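Transcriptional regulator KdgR (Pseudomonas aeruginosa, PDB 5Y6I) probably binds DNA as a transcription factor of the IclR family, pairing a helix-turn-helix domain with a C-terminal regulatory domain. Local coordinates at the interface of chains A and B. Sequence-based numbering; all coordinates share one arbitrary frame. Chains: chain A/B, Transcriptional regulator KdgR.

The interface of chains A and B. Residues chain A 19-20, 23-24, 26, 59, 64; chain B 22-23, 26, 58-59, 62, 64.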
ATOM      1  N   ALA A  19      24.079   7.673  11.925  1.00116.71           N
ATOM      2  CA  ALA A  19      22.796   7.050  11.618  1.00108.54           C
ATOM      3  C   ALA A  19      22.020   7.874  10.601  1.00 99.38           C
ATOM      4  O   ALA A  19      21.385   7.320   9.696  1.00 89.98           O
ATOM      5  CB  ALA A  19      21.982   6.872  12.896  1.00112.41           C
ATOM      6  N   GLU A  20      22.068   9.202  10.737  1.00 98.96           N
ATOM      7  CA  GLU A  20      21.345  10.074   9.821  1.00 95.35           C
ATOM      8  C   GLU A  20      21.857   9.914   8.398  1.00 93.77           C
ATOM      9  O   GLU A  20      21.083   9.639   7.473  1.00 92.71           O
ATOM     10  CB  GLU A  20      21.476  11.526  10.270  1.00 96.37           C
ATOM     11  CG  GLU A  20      20.348  12.407   9.784  1.00 98.79           C
ATOM     12  CD  GLU A  20      19.979  13.475  10.793  1.00105.81           C
ATOM     13  OE1 GLU A  20      20.891  14.038  11.434  1.00104.65           O
ATOM     14  OE2 GLU A  20      18.771  13.733  10.959  1.00110.32           O
ATOM     15  N   THR A  23      20.757   6.543   6.552  1.00 72.37           N
ATOM     16  CA  THR A  23      19.447   6.450   5.930  1.00 68.97           C
ATOM     17  C   THR A  23      19.142   7.660   5.064  1.00 67.10           C
ATOM     18  O   THR A  23      18.318   7.550   4.149  1.00 71.42           O
ATOM     19  CB  THR A  23      18.353   6.249   6.976  1.00 72.55           C
ATOM     20  OG1 THR A  23      18.452   7.256   7.992  1.00 74.18           O
ATOM     21  CG2 THR A  23      18.463   4.847   7.580  1.00 74.24           C
ATOM     22  N   ASP A  24      19.804   8.794   5.301  1.00 61.70           N
ATOM     23  CA  ASP A  24      19.729   9.866   4.316  1.00 66.52           C
ATOM     24  C   ASP A  24      20.240   9.392   2.960  1.00 70.94           C
ATOM     25  O   ASP A  24      19.723   9.805   1.917  1.00 76.32           O
ATOM     26  CB  ASP A  24      20.508  11.093   4.787  1.00 70.77           C
ATOM     27  CG  ASP A  24      19.824  11.832   5.952  1.00 81.55           C
ATOM     28  OD1 ASP A  24      18.592  11.683   6.163  1.00 78.79           O
ATOM     29  OD2 ASP A  24      20.537  12.591   6.654  1.00 89.80           O
ATOM     30  N   LEU A  26      20.137   6.078   2.044  1.00 66.98           N
ATOM     31  CA  LEU A  26      19.138   5.113   1.611  1.00 65.03           C
ATOM     32  C   LEU A  26      17.935   5.824   1.017  1.00 68.02           C
ATOM     33  O   LEU A  26      17.349   5.365   0.027  1.00 68.23           O
ATOM     34  CB  LEU A  26      18.732   4.234   2.786  1.00 69.05           C
ATOM     35  CG  LEU A  26      17.659   3.163   2.621  1.00 72.34           C
ATOM     36  CD1 LEU A  26      18.103   2.051   1.671  1.00 75.45           C
ATOM     37  CD2 LEU A  26      17.310   2.587   3.992  1.00 70.36           C
ATOM     38  N   LEU A  59      25.856  -0.043   3.649  1.00 70.02           N
ATOM     39  CA  LEU A  59      24.493  -0.366   3.226  1.00 73.55           C
ATOM     40  C   LEU A  59      24.445  -1.606   2.341  1.00 73.64           C
ATOM     41  O   LEU A  59      23.431  -2.307   2.331  1.00 71.26           O
ATOM     42  CB  LEU A  59      23.838   0.818   2.499  1.00 70.09           C
ATOM     43  CG  LEU A  59      23.709   2.191   3.190  1.00 68.48           C
ATOM     44  CD1 LEU A  59      23.213   3.256   2.229  1.00 67.97           C
ATOM     45  CD2 LEU A  59      22.797   2.125   4.429  1.00 63.83           C
ATOM     46  N   PHE A  64      20.797  -3.493   2.649  1.00 67.37           N
ATOM     47  CA  PHE A  64      19.909  -2.395   2.310  1.00 70.42           C
ATOM     48  C   PHE A  64      20.187  -1.834   0.925  1.00 72.15           C
ATOM     49  O   PHE A  64      19.344  -1.099   0.390  1.00 75.10           O
ATOM     50  CB  PHE A  64      19.996  -1.294   3.384  1.00 66.63           C
ATOM     51  CG  PHE A  64      19.062  -1.521   4.558  1.00 61.36           C
ATOM     52  CD1 PHE A  64      19.454  -2.278   5.633  1.00 63.69           C
ATOM     53  CD2 PHE A  64      17.788  -0.995   4.562  1.00 62.09           C
ATOM     54  CE1 PHE A  64      18.599  -2.503   6.693  1.00 64.60           C
ATOM     55  CE2 PHE A  64      16.929  -1.220   5.622  1.00 62.76           C
ATOM     56  CZ  PHE A  64      17.344  -1.979   6.692  1.00 61.72           C
TER
ATOM     57  N   GLY B  22      21.955   2.166  13.043  1.00 78.77           N
ATOM     58  CA  GLY B  22      20.786   2.886  12.568  1.00 76.22           C
ATOM     59  C   GLY B  22      19.834   1.987  11.808  1.00 73.85           C
ATOM     60  O   GLY B  22      18.672   1.830  12.193  1.00 75.53           O
ATOM     61  N   THR B  23      20.323   1.368  10.731  1.00 76.12           N
ATOM     62  CA  THR B  23      19.489   0.453   9.958  1.00 68.98           C
ATOM     63  C   THR B  23      19.131  -0.801  10.750  1.00 65.36           C
ATOM     64  O   THR B  23      18.085  -1.390  10.504  1.00 61.99           O
ATOM     65  CB  THR B  23      20.192   0.079   8.645  1.00 72.47           C
ATOM     66  OG1 THR B  23      21.337  -0.745   8.917  1.00 74.91           O
ATOM     67  CG2 THR B  23      20.652   1.339   7.883  1.00 66.64           C
ATOM     68  N   LEU B  26      16.052   0.122  12.385  1.00 62.58           N
ATOM     69  CA  LEU B  26      15.030   0.053  11.336  1.00 63.76           C
ATOM     70  C   LEU B  26      14.473  -1.361  11.174  1.00 63.12           C
ATOM     71  O   LEU B  26      13.254  -1.544  11.053  1.00 65.53           O
ATOM     72  CB  LEU B  26      15.596   0.541  10.001  1.00 65.27           C
ATOM     73  CG  LEU B  26      15.066   1.863   9.470  1.00 73.29           C
ATOM     74  CD1 LEU B  26      15.469   2.042   8.011  1.00 75.66           C
ATOM     75  CD2 LEU B  26      13.562   1.899   9.630  1.00 76.24           C
ATOM     76  N   ALA B  58      17.349   9.966  15.070  1.00 87.43           N
ATOM     77  CA  ALA B  58      18.033  10.101  13.784  1.00 89.32           C
ATOM     78  C   ALA B  58      17.140   9.657  12.625  1.00 88.99           C
ATOM     79  O   ALA B  58      17.074  10.331  11.586  1.00 90.55           O
ATOM     80  CB  ALA B  58      19.336   9.297  13.792  1.00 83.49           C
ATOM     81  N   LEU B  59      16.444   8.526  12.790  1.00 83.46           N
ATOM     82  CA  LEU B  59      15.533   8.028  11.765  1.00 78.92           C
ATOM     83  C   LEU B  59      14.254   8.839  11.680  1.00 81.49           C
ATOM     84  O   LEU B  59      13.642   8.911  10.608  1.00 81.32           O
ATOM     85  CB  LEU B  59      15.182   6.567  12.033  1.00 72.61           C
ATOM     86  CG  LEU B  59      16.366   5.612  12.101  1.00 73.66           C
ATOM     87  CD1 LEU B  59      15.917   4.277  12.686  1.00 72.87           C
ATOM     88  CD2 LEU B  59      16.929   5.448  10.715  1.00 71.47           C
ATOM     89  N   SER B  62      15.050  11.634   9.598  1.00 78.68           N
ATOM     90  CA  SER B  62      15.065  11.073   8.253  1.00 78.20           C
ATOM     91  C   SER B  62      13.673  10.738   7.742  1.00 75.15           C
ATOM     92  O   SER B  62      13.499  10.587   6.530  1.00 76.24           O
ATOM     93  CB  SER B  62      15.919   9.799   8.212  1.00 82.18           C
ATOM     94  OG  SER B  62      17.308  10.075   8.332  1.00 86.54           O
ATOM     95  N   PHE B  64      12.171   7.797   8.478  1.00 67.63           N
ATOM     96  CA  PHE B  64      12.005   6.345   8.460  1.00 62.91           C
ATOM     97  C   PHE B  64      11.285   5.820   9.692  1.00 65.87           C
ATOM     98  O   PHE B  64      11.026   4.616   9.779  1.00 65.34           O
ATOM     99  CB  PHE B  64      13.364   5.643   8.334  1.00 58.34           C
ATOM    100  CG  PHE B  64      13.974   5.767   6.975  1.00 59.42           C
ATOM    101  CD1 PHE B  64      13.719   4.835   5.998  1.00 58.89           C
ATOM    102  CD2 PHE B  64      14.791   6.834   6.663  1.00 67.63           C
ATOM    103  CE1 PHE B  64      14.268   4.970   4.725  1.00 53.59           C
ATOM    104  CE2 PHE B  64      15.350   6.961   5.401  1.00 66.26           C
ATOM    105  CZ  PHE B  64      15.082   6.026   4.437  1.00 58.57           C
TER
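One face of the B:Phe64 ring carries the methyl CG2 of A:Thr23, 4.2 Å above the plane and displaced toward the rim, while B:Ser62 CB of its own chain sits at the edge, in plane. On that same side B:Phe64 CE2 lies 3.5 Å from A:Thr23 CB, and B:Phe64 CE1 touches the CD2 branch of A:Leu26, whose side chain crosses the ring obliquely. The counterpart ring, A:Phe64, slides past B:Thr23 in the opposite direction, CE1 lying 3.6 Å from B:Thr23 CB.

A:Thr23 is the hub. With OG1 in the crowded position between backbone N and carbonyl carbon (chi1 52°), its hydroxyl turns to the B:Ser62 hydroxyl, OG1 to OG 3.1 Å. CG2, beside the backbone N, packs 3.5 Å from B:Leu59 CD2, the two side chains crossing at about a right angle, and meets B:Leu26 tip to tip. B:Ser62 OG also donates to the A:Asp24 carboxylate oxygen OD1 at 3.0 Å, arriving 51° out of the carboxylate plane, so two bonds across the interface grip this hydroxyl. Beyond it, A:Ala19 CB and B:Ala58 CB abut at 3.7 Å.

In the winged helix-turn-helix domains, helix 18-31 of A thus packs on the end of B's recognition helix 49-62 and B:Phe64 in the loop after it; helix 18-31 of B meets A:Phe64 and, more lightly, A:Leu59 of helix 49-61. This probably pairs the DNA-binding domains in the dimer.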